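Side-chain contacts in thiamine-monophosphate kinase (Stenotrophomonas maltophilia, PDB 6XEP), which probably catalyses the ATP-dependent phosphorylation of thiamine monophosphate to thiamine diphosphate, the active form of vitamin B1: residues Gln149-Asp154 and Leu212-Phe217; Asn79-Ala84 and Asp274-Cys279; Ala220-Ser225 and Gly233-Arg238. All blocks are in the same frame, centred on the assembly; numbering follows the deposited sequence. Where two conformers were deposited one is given.

Interaction 1: residues Gln149-Asp154 and Leu212-Phe217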
ATOM      1  N   GLN A 149      -2.004  19.475  14.809  1.00 26.33           N
ATOM      2  CA  GLN A 149      -0.551  19.535  14.752  1.00 23.42           C
ATOM      3  C   GLN A 149       0.008  19.283  13.359  1.00 22.41           C
ATOM      4  O   GLN A 149       1.205  19.495  13.157  1.00 25.25           O
ATOM      5  CB  GLN A 149       0.064  18.516  15.714  1.00 27.03           C
ATOM      6  CG  GLN A 149      -0.143  18.844  17.189  1.00 35.33           C
ATOM      7  CD  GLN A 149       0.617  20.090  17.591  1.00 45.39           C
ATOM      8  OE1 GLN A 149       0.028  21.164  17.748  1.00 39.88           O
ATOM      9  NE2 GLN A 149       1.942  19.960  17.741  1.00 34.17           N
ATOM     10  N   ALA A 150      -0.809  18.821  12.414  1.00 20.64           N
ATOM     11  CA  ALA A 150      -0.304  18.532  11.077  1.00 18.43           C
ATOM     12  C   ALA A 150       0.159  19.809  10.390  1.00 18.97           C
ATOM     13  O   ALA A 150      -0.466  20.863  10.518  1.00 23.78           O
ATOM     14  CB  ALA A 150      -1.379  17.850  10.226  1.00 20.89           C
ATOM     15  N   LEU A 151       1.282  19.721   9.687  1.00 18.26           N
ATOM     16  CA  LEU A 151       1.700  20.804   8.820  1.00 17.39           C
ATOM     17  C   LEU A 151       0.910  20.748   7.520  1.00 18.20           C
ATOM     18  O   LEU A 151       0.559  19.667   7.023  1.00 18.50           O
ATOM     19  CB  LEU A 151       3.190  20.713   8.496  1.00 19.54           C
ATOM     20  CG  LEU A 151       4.136  20.761   9.696  1.00 20.48           C
ATOM     21  CD1 LEU A 151       5.521  20.344   9.239  1.00 18.25           C
ATOM     22  CD2 LEU A 151       4.139  22.165  10.243  1.00 24.96           C
ATOM     23  N   ARG A 152       0.681  21.921   6.953  1.00 15.59           N
ATOM     24  CA  ARG A 152      -0.177  22.070   5.784  1.00 19.57           C
ATOM     25  C   ARG A 152       0.514  22.945   4.750  1.00 15.80           C
ATOM     26  O   ARG A 152       1.455  23.677   5.060  1.00 17.70           O
ATOM     27  CB  ARG A 152      -1.531  22.683   6.160  1.00 17.16           C
ATOM     28  CG  ARG A 152      -2.385  21.797   7.065  1.00 17.31           C
ATOM     29  CD  ARG A 152      -3.655  22.526   7.454  1.00 20.71           C
ATOM     30  NE  ARG A 152      -4.447  22.898   6.281  1.00 21.78           N
ATOM     31  CZ  ARG A 152      -5.385  22.132   5.727  1.00 22.40           C
ATOM     32  NH1 ARG A 152      -5.658  20.930   6.223  1.00 28.24           N
ATOM     33  NH2 ARG A 152      -6.063  22.565   4.666  1.00 22.88           N
ATOM     34  N   ARG A 153       0.039  22.848   3.507  1.00 15.05           N
ATOM     35  CA  ARG A 153       0.569  23.642   2.404  1.00 18.08           C
ATOM     36  C   ARG A 153      -0.141  24.973   2.214  1.00 19.79           C
ATOM     37  O   ARG A 153       0.351  25.813   1.448  1.00 18.44           O
ATOM     38  CB  ARG A 153       0.473  22.855   1.095  1.00 16.99           C
ATOM     39  CG  ARG A 153       1.215  21.527   1.082  1.00 19.25           C
ATOM     40  CD  ARG A 153       0.938  20.762  -0.204  1.00 20.13           C
ATOM     41  NE  ARG A 153       1.709  19.517  -0.258  1.00 25.83           N
ATOM     42  CZ  ARG A 153       1.775  18.729  -1.324  1.00 34.46           C
ATOM     43  NH1 ARG A 153       1.112  19.046  -2.427  1.00 25.90           N
ATOM     44  NH2 ARG A 153       2.508  17.619  -1.289  1.00 31.89           N
ATOM     45  N   ASP A 154      -1.284  25.188   2.867  1.00 16.10           N
ATOM     46  CA  ASP A 154      -2.165  26.298   2.526  1.00 19.16           C
ATOM     47  C   ASP A 154      -2.109  27.443   3.532  1.00 20.65           C
ATOM     48  O   ASP A 154      -2.933  28.365   3.458  1.00 21.09           O
ATOM     49  CB  ASP A 154      -3.611  25.799   2.366  1.00 18.07           C
ATOM     50  CG  ASP A 154      -4.205  25.273   3.666  1.00 25.71           C
ATOM     51  OD1 ASP A 154      -3.444  24.950   4.590  1.00 22.34           O
ATOM     52  OD2 ASP A 154      -5.445  25.169   3.768  1.00 22.46           O
ATOM     53  N   LEU A 212       9.053  16.981  12.551  1.00 17.58           N
ATOM     54  CA  LEU A 212       8.455  16.866  13.875  1.00 18.55           C
ATOM     55  C   LEU A 212       8.710  18.078  14.744  1.00 25.63           C
ATOM     56  O   LEU A 212       8.105  18.185  15.815  1.00 26.78           O
ATOM     57  CB  LEU A 212       8.990  15.633  14.592  1.00 23.34           C
ATOM     58  CG  LEU A 212       8.469  14.303  14.057  1.00 24.81           C
ATOM     59  CD1 LEU A 212       9.176  13.198  14.777  1.00 24.57           C
ATOM     60  CD2 LEU A 212       6.954  14.194  14.262  1.00 23.71           C
ATOM     61  N   ARG A 213       9.597  18.976  14.324  1.00 18.25           N
ATOM     62  CA  ARG A 213       9.837  20.186  15.091  1.00 18.70           C
ATOM     63  C   ARG A 213       9.251  21.430  14.456  1.00 18.53           C
ATOM     64  O   ARG A 213       9.047  22.422  15.165  1.00 23.17           O
ATOM     65  CB  ARG A 213      11.336  20.384  15.310  1.00 23.31           C
ATOM     66  CG  ARG A 213      11.889  19.309  16.241  1.00 32.39           C
ATOM     67  CD  ARG A 213      13.136  19.756  16.941  1.00 31.88           C
ATOM     68  NE  ARG A 213      13.912  18.597  17.332  1.00 34.07           N
ATOM     69  CZ  ARG A 213      15.149  18.647  17.816  1.00 48.52           C
ATOM     70  NH1 ARG A 213      15.769  17.517  18.131  1.00 41.30           N
ATOM     71  NH2 ARG A 213      15.764  19.817  17.978  1.00 31.21           N
ATOM     72  N   LEU A 214       8.913  21.370  13.166  1.00 19.03           N
ATOM     73  CA  LEU A 214       8.511  22.561  12.417  1.00 17.11           C
ATOM     74  C   LEU A 214       7.167  23.114  12.872  1.00 18.96           C
ATOM     75  O   LEU A 214       6.906  24.310  12.690  1.00 20.80           O
ATOM     76  CB  LEU A 214       8.452  22.241  10.922  1.00 18.49           C
ATOM     77  CG  LEU A 214       9.777  22.328  10.167  1.00 21.99           C
ATOM     78  CD1 LEU A 214       9.611  21.970   8.696  1.00 18.73           C
ATOM     79  CD2 LEU A 214      10.362  23.713  10.310  1.00 22.18           C
ATOM     80  N   ARG A 215       6.303  22.279  13.450  1.00 20.26           N
ATOM     81  CA  ARG A 215       5.008  22.793  13.881  1.00 26.89           C
ATOM     82  C   ARG A 215       5.190  23.924  14.872  1.00 26.65           C
ATOM     83  O   ARG A 215       4.389  24.868  14.898  1.00 25.64           O
ATOM     84  CB  ARG A 215       4.150  21.682  14.493  1.00 22.91           C
ATOM     85  CG  ARG A 215       2.792  22.167  15.032  1.00 32.63           C
ATOM     86  CD  ARG A 215       1.873  22.706  13.918  1.00 30.51           C
ATOM     87  NE  ARG A 215       0.579  23.114  14.469  1.00 35.85           N
ATOM     88  CZ  ARG A 215       0.298  24.338  14.912  1.00 48.72           C
ATOM     89  NH1 ARG A 215       1.214  25.298  14.857  1.00 46.93           N
ATOM     90  NH2 ARG A 215      -0.903  24.607  15.408  1.00 43.38           N
ATOM     91  N   ALA A 216       6.262  23.866  15.669  1.00 20.92           N
ATOM     92  CA  ALA A 216       6.509  24.924  16.635  1.00 22.28           C
ATOM     93  C   ALA A 216       7.047  26.200  16.005  1.00 20.98           C
ATOM     94  O   ALA A 216       7.087  27.230  16.689  1.00 27.36           O
ATOM     95  CB  ALA A 216       7.485  24.430  17.707  1.00 25.20           C
ATOM     96  N   PHE A 217       7.457  26.175  14.732  1.00 21.70           N
ATOM     97  CA  PHE A 217       8.141  27.331  14.147  1.00 22.74           C
ATOM     98  C   PHE A 217       7.532  27.820  12.839  1.00 25.32           C
ATOM     99  O   PHE A 217       7.633  29.007  12.520  1.00 28.39           O
ATOM    100  CB  PHE A 217       9.631  27.021  13.879  1.00 23.37           C
ATOM    101  CG  PHE A 217      10.415  26.571  15.099  1.00 26.41           C
ATOM    102  CD1 PHE A 217      10.639  25.219  15.338  1.00 21.23           C
ATOM    103  CD2 PHE A 217      10.955  27.496  15.981  1.00 31.73           C
ATOM    104  CE1 PHE A 217      11.367  24.801  16.429  1.00 21.62           C
ATOM    105  CE2 PHE A 217      11.686  27.075  17.092  1.00 29.63           C
ATOM    106  CZ  PHE A 217      11.891  25.734  17.310  1.00 28.49           C
TER
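The guanidinium group of R215 turns an edge, not a face, to 149-154: the carbonyl O of Q149 lies there in its plane, and CA of Q149 sits near that plane, 3.8 Å from R215 NE. The Q149 amide is turned 27° from this group; the side chains cross at about a right angle, and NE2 of Q149 touches the aliphatic CG of R215 at 3.6 Å. Closest of all is R215 CD, 3.4 Å from Q149 O. With CG anti to the backbone N (chi1 177°) and a bend at chi2 of 64°, the R215 chain runs across the Q149 backbone, and its NE goes on to bond the carbonyl of G148.

Deeper in, the contact becomes apolar. L151 spreads its two methyls over L214 and R215: CD1 meets CB of L214 at 3.9 Å, while CD2 rests 3.8 Å from CA of R215. The far end of 149-154 is stiffened internally by a salt bridge, in which R152 grips D154 side-on, NE bonding OD1 at 2.8 Å and NH2 reaching OD2 almost straight but from above the carboxylate plane. R152 NH2 also forms a salt bridge with D36 of the second subunit.

Backbone bonds from L151 to M86 and from R152 to A221 tie the same loop to neighbouring elements. It is the connection from strand 136-145 of one sheet to strand 161-165 of the other, as expected of the two-part PurM/AIR synthase fold, and it carries R153, a predicted ATP-binding residue.

Interaction 2: residues Asn79-Ala84 and Asp274-Cys279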
ATOM      1  N   ASN A  79       8.326   7.780   1.183  1.00 13.65           N
ATOM      2  CA  ASN A  79       7.158   7.848   2.057  1.00 14.35           C
ATOM      3  C   ASN A  79       7.449   8.625   3.328  1.00 17.33           C
ATOM      4  O   ASN A  79       6.592   9.372   3.824  1.00 14.17           O
ATOM      5  CB  ASN A  79       6.706   6.435   2.400  1.00 13.32           C
ATOM      6  CG  ASN A  79       6.029   5.769   1.250  1.00 21.86           C
ATOM      7  OD1 ASN A  79       6.679   5.181   0.384  1.00 24.09           O
ATOM      8  ND2 ASN A  79       4.709   5.880   1.202  1.00 24.39           N
ATOM      9  N   LEU A  80       8.632   8.419   3.904  1.00 12.23           N
ATOM     10  CA  LEU A  80       8.983   9.149   5.108  1.00 12.02           C
ATOM     11  C   LEU A  80       9.090  10.640   4.828  1.00 13.88           C
ATOM     12  O   LEU A  80       8.760  11.456   5.691  1.00 14.57           O
ATOM     13  CB  LEU A  80      10.291   8.616   5.678  1.00 13.24           C
ATOM     14  CG  LEU A  80      10.223   7.221   6.289  1.00 13.96           C
ATOM     15  CD1 LEU A  80      11.606   6.787   6.794  1.00 14.87           C
ATOM     16  CD2 LEU A  80       9.180   7.183   7.427  1.00 15.57           C
ATOM     17  N   SER A  81       9.568  11.005   3.639  1.00 15.35           N
ATOM     18  CA  SER A  81       9.637  12.416   3.285  1.00 11.31           C
ATOM     19  C   SER A  81       8.234  13.018   3.183  1.00 15.53           C
ATOM     20  O   SER A  81       8.015  14.170   3.583  1.00 16.79           O
ATOM     21  CB  SER A  81      10.400  12.581   1.976  1.00 13.02           C
ATOM     22  OG  SER A  81      10.457  13.950   1.634  1.00 16.77           O
ATOM     23  N   ASP A  82       7.279  12.247   2.644  1.00 13.83           N
ATOM     24  CA  ASP A  82       5.879  12.673   2.604  0.53 17.02           C
ATOM     25  C   ASP A  82       5.352  12.910   4.016  1.00 15.83           C
ATOM     26  O   ASP A  82       4.688  13.915   4.293  1.00 15.77           O
ATOM     27  CB  ASP A  82       5.012  11.607   1.921  0.53 18.37           C
ATOM     28  CG  ASP A  82       5.357  11.366   0.455  0.53 21.92           C
ATOM     29  OD1 ASP A  82       6.090  12.159  -0.164  0.53 22.12           O
ATOM     30  OD2 ASP A  82       4.862  10.346  -0.080  0.53 24.07           O
ATOM     31  N   LEU A  83       5.621  11.959   4.921  1.00 14.46           N
ATOM     32  CA  LEU A  83       5.168  12.103   6.301  1.00 12.22           C
ATOM     33  C   LEU A  83       5.845  13.285   6.974  1.00 13.08           C
ATOM     34  O   LEU A  83       5.221  13.986   7.772  1.00 14.43           O
ATOM     35  CB  LEU A  83       5.450  10.827   7.097  1.00 15.03           C
ATOM     36  CG  LEU A  83       4.569   9.632   6.732  1.00 16.35           C
ATOM     37  CD1 LEU A  83       4.917   8.450   7.609  1.00 19.17           C
ATOM     38  CD2 LEU A  83       3.097  10.000   6.887  1.00 15.42           C
ATOM     39  N   ALA A  84       7.124  13.513   6.671  1.00 12.93           N
ATOM     40  CA  ALA A  84       7.849  14.628   7.283  1.00 15.50           C
ATOM     41  C   ALA A  84       7.191  15.962   6.973  1.00 17.77           C
ATOM     42  O   ALA A  84       7.062  16.830   7.851  1.00 15.94           O
ATOM     43  CB  ALA A  84       9.297  14.637   6.794  1.00 15.98           C
ATOM     44  N   ASP A 274      13.690  14.666  -6.944  1.00 12.82           N
ATOM     45  CA  ASP A 274      14.111  13.699  -5.918  1.00 14.07           C
ATOM     46  C   ASP A 274      15.042  14.273  -4.854  1.00 14.63           C
ATOM     47  O   ASP A 274      15.868  13.545  -4.299  1.00 12.61           O
ATOM     48  CB  ASP A 274      14.767  12.478  -6.558  1.00 16.58           C
ATOM     49  CG  ASP A 274      13.764  11.591  -7.259  1.00 18.35           C
ATOM     50  OD1 ASP A 274      12.598  12.009  -7.431  1.00 20.26           O
ATOM     51  OD2 ASP A 274      14.151  10.470  -7.636  1.00 13.84           O
ATOM     52  N   ASP A 275      14.919  15.556  -4.506  1.00 12.68           N
ATOM     53  CA  ASP A 275      15.739  16.051  -3.395  1.00 10.11           C
ATOM     54  C   ASP A 275      15.309  15.431  -2.073  1.00 12.91           C
ATOM     55  O   ASP A 275      16.156  15.052  -1.248  1.00 12.88           O
ATOM     56  CB  ASP A 275      15.638  17.562  -3.282  1.00 12.26           C
ATOM     57  CG  ASP A 275      16.225  18.285  -4.473  1.00 14.60           C
ATOM     58  OD1 ASP A 275      17.424  18.076  -4.775  1.00 16.69           O
ATOM     59  OD2 ASP A 275      15.491  19.095  -5.075  1.00 16.43           O
ATOM     60  N   TYR A 276      13.995  15.316  -1.869  1.00 13.86           N
ATOM     61  CA  TYR A 276      13.393  14.891  -0.604  1.00 12.24           C
ATOM     62  C   TYR A 276      13.908  15.750   0.553  1.00 14.02           C
ATOM     63  O   TYR A 276      14.216  15.269   1.643  1.00 13.58           O
ATOM     64  CB  TYR A 276      13.590  13.372  -0.385  1.00 13.68           C
ATOM     65  CG  TYR A 276      12.850  12.646  -1.492  1.00 13.63           C
ATOM     66  CD1 TYR A 276      11.467  12.664  -1.524  1.00 16.86           C
ATOM     67  CD2 TYR A 276      13.529  12.026  -2.550  1.00 17.70           C
ATOM     68  CE1 TYR A 276      10.753  12.039  -2.549  1.00 21.67           C
ATOM     69  CE2 TYR A 276      12.820  11.396  -3.585  1.00 19.57           C
ATOM     70  CZ  TYR A 276      11.434  11.412  -3.575  1.00 24.05           C
ATOM     71  OH  TYR A 276      10.692  10.821  -4.582  1.00 27.25           O
ATOM     72  N   GLU A 277      13.962  17.057   0.307  1.00 13.50           N
ATOM     73  CA  GLU A 277      14.177  18.073   1.326  1.00 13.46           C
ATOM     74  C   GLU A 277      12.829  18.663   1.718  1.00 15.73           C
ATOM     75  O   GLU A 277      11.813  18.367   1.099  1.00 16.50           O
ATOM     76  CB  GLU A 277      15.132  19.156   0.804  1.00 12.07           C
ATOM     77  CG  GLU A 277      16.524  18.605   0.503  1.00 14.68           C
ATOM     78  CD  GLU A 277      17.329  18.238   1.767  1.00 12.89           C
ATOM     79  OE1 GLU A 277      16.819  18.366   2.910  1.00 13.63           O
ATOM     80  OE2 GLU A 277      18.504  17.829   1.617  1.00 15.29           O
ATOM     81  N   LEU A 278      12.811  19.477   2.774  1.00 12.60           N
ATOM     82  CA  LEU A 278      11.583  20.145   3.204  1.00 12.40           C
ATOM     83  C   LEU A 278      11.700  21.636   2.926  1.00 14.08           C
ATOM     84  O   LEU A 278      12.702  22.253   3.288  1.00 14.93           O
ATOM     85  CB  LEU A 278      11.320  19.935   4.699  1.00 18.66           C
ATOM     86  CG  LEU A 278      10.863  18.562   5.166  1.00 17.46           C
ATOM     87  CD1 LEU A 278      10.468  18.633   6.657  1.00 17.20           C
ATOM     88  CD2 LEU A 278       9.687  18.094   4.326  1.00 23.26           C
ATOM     89  N   CYS A 279      10.681  22.209   2.297  1.00 14.63           N
ATOM     90  CA  CYS A 279      10.593  23.657   2.095  1.00 11.41           C
ATOM     91  C   CYS A 279       9.466  24.174   2.966  1.00 15.63           C
ATOM     92  O   CYS A 279       8.373  23.587   2.978  1.00 17.04           O
ATOM     93  CB  CYS A 279      10.345  23.989   0.617  1.00 11.81           C
ATOM     94  SG  CYS A 279      10.107  25.738   0.283  1.00 14.49           S
TER
HETATM   95  O   HOH W   1      12.446  15.068   3.685  1.00 15.78           O
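S81 and Y276 form the closer half of this buried contact. The hydroxyl of S81 lies in the plane of the Y276 ring at its edge, OG standing 3.6 Å from CD1, and the serine CB backs it up at 3.7 Å from the same ring carbon. Because OG is anti to the backbone N (chi1 180°), it projects from helix 68-85 toward the strand and between two polar partners. Its stronger partner is the carboxylate oxygen OD2 of D223; in addition, a water donates to OG at 3.1 Å and, with its second hydrogen, to the carbonyl O of Y276 at 2.7 Å. The serine is thus joined to the 274-279 backbone through water, with no direct polar bond between the two segments.

One helical turn on, the fit is looser and wholly apolar on the side-chain level. L278 points toward the helix and lays CD1 4.2 Å from CB of A84 and 4.0 Å from A84 O; its CD2 comes no nearer than 4.3 Å to S81 O. The more open flank is that of D82, which is partly exposed and leaves the helix away from the strand.

K74 and V78 of the same helix also pack on Y276. Y276 and E277 together face V224, a G1 beta bulge at the start of strand 277-282. Around this junction gather D82 and D223, predicted magnesium ligands, S225, a predicted ATP contact, and D274, a predicted substrate contact: probably the active-site cleft between the two halves of a PurM-like kinase.

Interaction 3: residues Ala220-Ser225 and Gly233-Arg238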
ATOM      1  N   ALA A 220       3.752  26.903   6.973  1.00 21.74           N
ATOM      2  CA  ALA A 220       3.399  25.987   5.899  1.00 15.31           C
ATOM      3  C   ALA A 220       4.644  25.213   5.508  1.00 14.48           C
ATOM      4  O   ALA A 220       5.770  25.678   5.706  1.00 17.07           O
ATOM      5  CB  ALA A 220       2.824  26.734   4.692  1.00 20.07           C
ATOM      6  N   ALA A 221       4.439  24.025   4.950  1.00 12.63           N
ATOM      7  CA  ALA A 221       5.569  23.200   4.549  1.00 12.83           C
ATOM      8  C   ALA A 221       5.161  22.295   3.396  1.00 14.08           C
ATOM      9  O   ALA A 221       3.986  21.985   3.206  1.00 12.70           O
ATOM     10  CB  ALA A 221       6.088  22.347   5.727  1.00 14.61           C
ATOM     11  N   VAL A 222       6.166  21.838   2.651  1.00 13.39           N
ATOM     12  CA  VAL A 222       5.967  20.893   1.561  1.00 14.28           C
ATOM     13  C   VAL A 222       7.275  20.138   1.410  1.00 15.05           C
ATOM     14  O   VAL A 222       8.339  20.667   1.720  1.00 14.25           O
ATOM     15  CB  VAL A 222       5.560  21.633   0.257  1.00 14.42           C
ATOM     16  CG1 VAL A 222       6.690  22.556  -0.229  1.00 16.31           C
ATOM     17  CG2 VAL A 222       5.188  20.648  -0.828  1.00 21.07           C
ATOM     18  N   ASP A 223       7.211  18.891   0.947  1.00 14.55           N
ATOM     19  CA  ASP A 223       8.482  18.255   0.649  1.00 18.95           C
ATOM     20  C   ASP A 223       8.839  18.471  -0.816  1.00 16.04           C
ATOM     21  O   ASP A 223       7.966  18.609  -1.684  1.00 18.04           O
ATOM     22  CB  ASP A 223       8.521  16.779   1.071  1.00 21.63           C
ATOM     23  CG  ASP A 223       7.856  15.854   0.114  1.00 26.89           C
ATOM     24  OD1 ASP A 223       6.829  16.247  -0.479  1.00 25.14           O
ATOM     25  OD2 ASP A 223       8.361  14.689   0.006  1.00 27.16           O
ATOM     26  N   VAL A 224      10.132  18.620  -1.061  1.00 13.34           N
ATOM     27  CA  VAL A 224      10.651  18.961  -2.377  1.00 11.82           C
ATOM     28  C   VAL A 224      11.071  17.654  -3.033  1.00 14.70           C
ATOM     29  O   VAL A 224      12.127  17.097  -2.721  1.00 12.95           O
ATOM     30  CB  VAL A 224      11.816  19.948  -2.304  1.00 14.11           C
ATOM     31  CG1 VAL A 224      12.223  20.353  -3.730  1.00 16.86           C
ATOM     32  CG2 VAL A 224      11.404  21.164  -1.496  1.00 14.10           C
ATOM     33  N   SER A 225      10.228  17.151  -3.924  1.00 13.71           N
ATOM     34  CA  SER A 225      10.553  15.934  -4.664  0.86 16.26           C
ATOM     35  C   SER A 225      10.365  16.078  -6.154  1.00 18.20           C
ATOM     36  O   SER A 225      10.941  15.283  -6.898  1.00 16.72           O
ATOM     37  CB  SER A 225       9.703  14.754  -4.176  0.86 19.59           C
ATOM     38  OG  SER A 225       8.334  15.022  -4.369  0.86 20.25           O
ATOM     39  N   GLY A 233       5.482  25.864  -5.572  1.00 14.35           N
ATOM     40  CA  GLY A 233       4.262  26.199  -6.295  1.00 15.73           C
ATOM     41  C   GLY A 233       2.995  25.726  -5.621  1.00 16.42           C
ATOM     42  O   GLY A 233       1.972  26.410  -5.664  1.00 14.68           O
ATOM     43  N   HIS A 234       3.030  24.534  -5.016  1.00 13.52           N
ATOM     44  CA  HIS A 234       1.869  24.075  -4.257  1.00 14.97           C
ATOM     45  C   HIS A 234       1.601  24.974  -3.050  1.00 14.16           C
ATOM     46  O   HIS A 234       0.444  25.274  -2.744  1.00 18.02           O
ATOM     47  CB  HIS A 234       2.062  22.631  -3.783  1.00 16.51           C
ATOM     48  CG  HIS A 234       2.269  21.652  -4.889  1.00 20.23           C
ATOM     49  ND1 HIS A 234       1.588  21.724  -6.083  1.00 25.95           N
ATOM     50  CD2 HIS A 234       3.086  20.574  -4.983  1.00 24.30           C
ATOM     51  CE1 HIS A 234       1.977  20.733  -6.869  1.00 26.72           C
ATOM     52  NE2 HIS A 234       2.884  20.020  -6.223  1.00 25.45           N
ATOM     53  N   ILE A 235       2.647  25.415  -2.346  1.00 13.52           N
ATOM     54  CA  ILE A 235       2.409  26.334  -1.229  1.00 13.73           C
ATOM     55  C   ILE A 235       1.786  27.636  -1.728  1.00 18.13           C
ATOM     56  O   ILE A 235       0.821  28.152  -1.150  1.00 12.82           O
ATOM     57  CB  ILE A 235       3.706  26.604  -0.443  1.00 12.92           C
ATOM     58  CG1 ILE A 235       4.164  25.341   0.287  1.00 17.11           C
ATOM     59  CG2 ILE A 235       3.473  27.708   0.595  1.00 12.61           C
ATOM     60  CD1 ILE A 235       5.373  25.573   1.192  1.00 16.16           C
ATOM     61  N   ALA A 236       2.338  28.192  -2.804  1.00 13.18           N
ATOM     62  CA  ALA A 236       1.850  29.471  -3.306  1.00 15.97           C
ATOM     63  C   ALA A 236       0.386  29.369  -3.722  1.00 15.46           C
ATOM     64  O   ALA A 236      -0.442  30.228  -3.379  1.00 14.88           O
ATOM     65  CB  ALA A 236       2.718  29.909  -4.488  1.00 14.74           C
ATOM     66  N   ALA A 237       0.051  28.314  -4.471  1.00 14.89           N
ATOM     67  CA  ALA A 237      -1.315  28.143  -4.952  1.00 17.89           C
ATOM     68  C   ALA A 237      -2.280  27.876  -3.800  1.00 16.31           C
ATOM     69  O   ALA A 237      -3.306  28.545  -3.670  1.00 16.03           O
ATOM     70  CB  ALA A 237      -1.360  27.006  -5.975  1.00 19.90           C
ATOM     71  N   ARG A 238      -1.949  26.921  -2.926  1.00 16.52           N
ATOM     72  CA  ARG A 238      -2.869  26.575  -1.849  1.00 13.35           C
ATOM     73  C   ARG A 238      -3.034  27.715  -0.852  1.00 14.85           C
ATOM     74  O   ARG A 238      -4.124  27.889  -0.297  1.00 17.18           O
ATOM     75  CB  ARG A 238      -2.378  25.292  -1.153  1.00 18.72           C
ATOM     76  CG  ARG A 238      -2.314  24.094  -2.104  1.00 20.56           C
ATOM     77  CD  ARG A 238      -3.637  23.344  -2.159  1.00 28.15           C
ATOM     78  NE  ARG A 238      -3.833  22.656  -0.887  1.00 31.63           N
ATOM     79  CZ  ARG A 238      -4.712  23.028   0.036  1.00 32.73           C
ATOM     80  NH1 ARG A 238      -5.510  24.057  -0.192  1.00 36.58           N
ATOM     81  NH2 ARG A 238      -4.803  22.361   1.179  1.00 31.03           N
TER
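A strand and the helix that follows it pack here as an alpha/beta layer: helix 228-239 folds back over strand 220-224, their local axes 8.6 Å apart at closest and running at 148°, roughly antiparallel. I235 does most of the work from the helix. Its chain is extended at chi2 (-175°), which carries CD1 down onto the strand, 3.6 Å from CG1 of V222 and 4.0 Å from the backbone C of A221. CG1 of I235 follows, 3.8 Å from CG1 of V222. V222 holds CG1 between its backbone N and carbonyl carbon (chi1 64°), and with that methyl it meets the isoleucine obliquely. The other branch of I235, CG2, reaches back along the strand to CB of A220 at a looser 4.3 Å. All four residues are buried, and the contact between them is purely van der Waals.

The alternation of the strand sends A220 and V222 toward the helix and A221 to the other side, where it packs on F280. R153 and D231 also touch V222, and A156 touches I235. Strand 220-224 is outermost in its six-stranded sheet within this chain, lying antiparallel to strand 277-282 with helix 228-239 over one face.

Interactions 2 and 3 are buried, and they meet at adjacent strands of one sheet: 277-282 takes the helix of 79-84, while 220-224 takes 233-238. Interaction 1 is only partly buried, its arginine and glutamine at the surface and its leucines inside, where L214 CD1 meets L278 CD1 of interaction 2 at 4.0 Å. Chemistry follows place. Interaction 3 is apolar side-chain packing against strand and backbone; in interaction 2, S81 OG probably hydrogen-bonds D223 OD2 of interaction 3 and takes a water bridge second, beside leucine packing; interaction 1 pairs long polar chains with an apolar floor. Loop 149-154 also borders interaction 3, through a probable backbone bond from A221 N to R152 O.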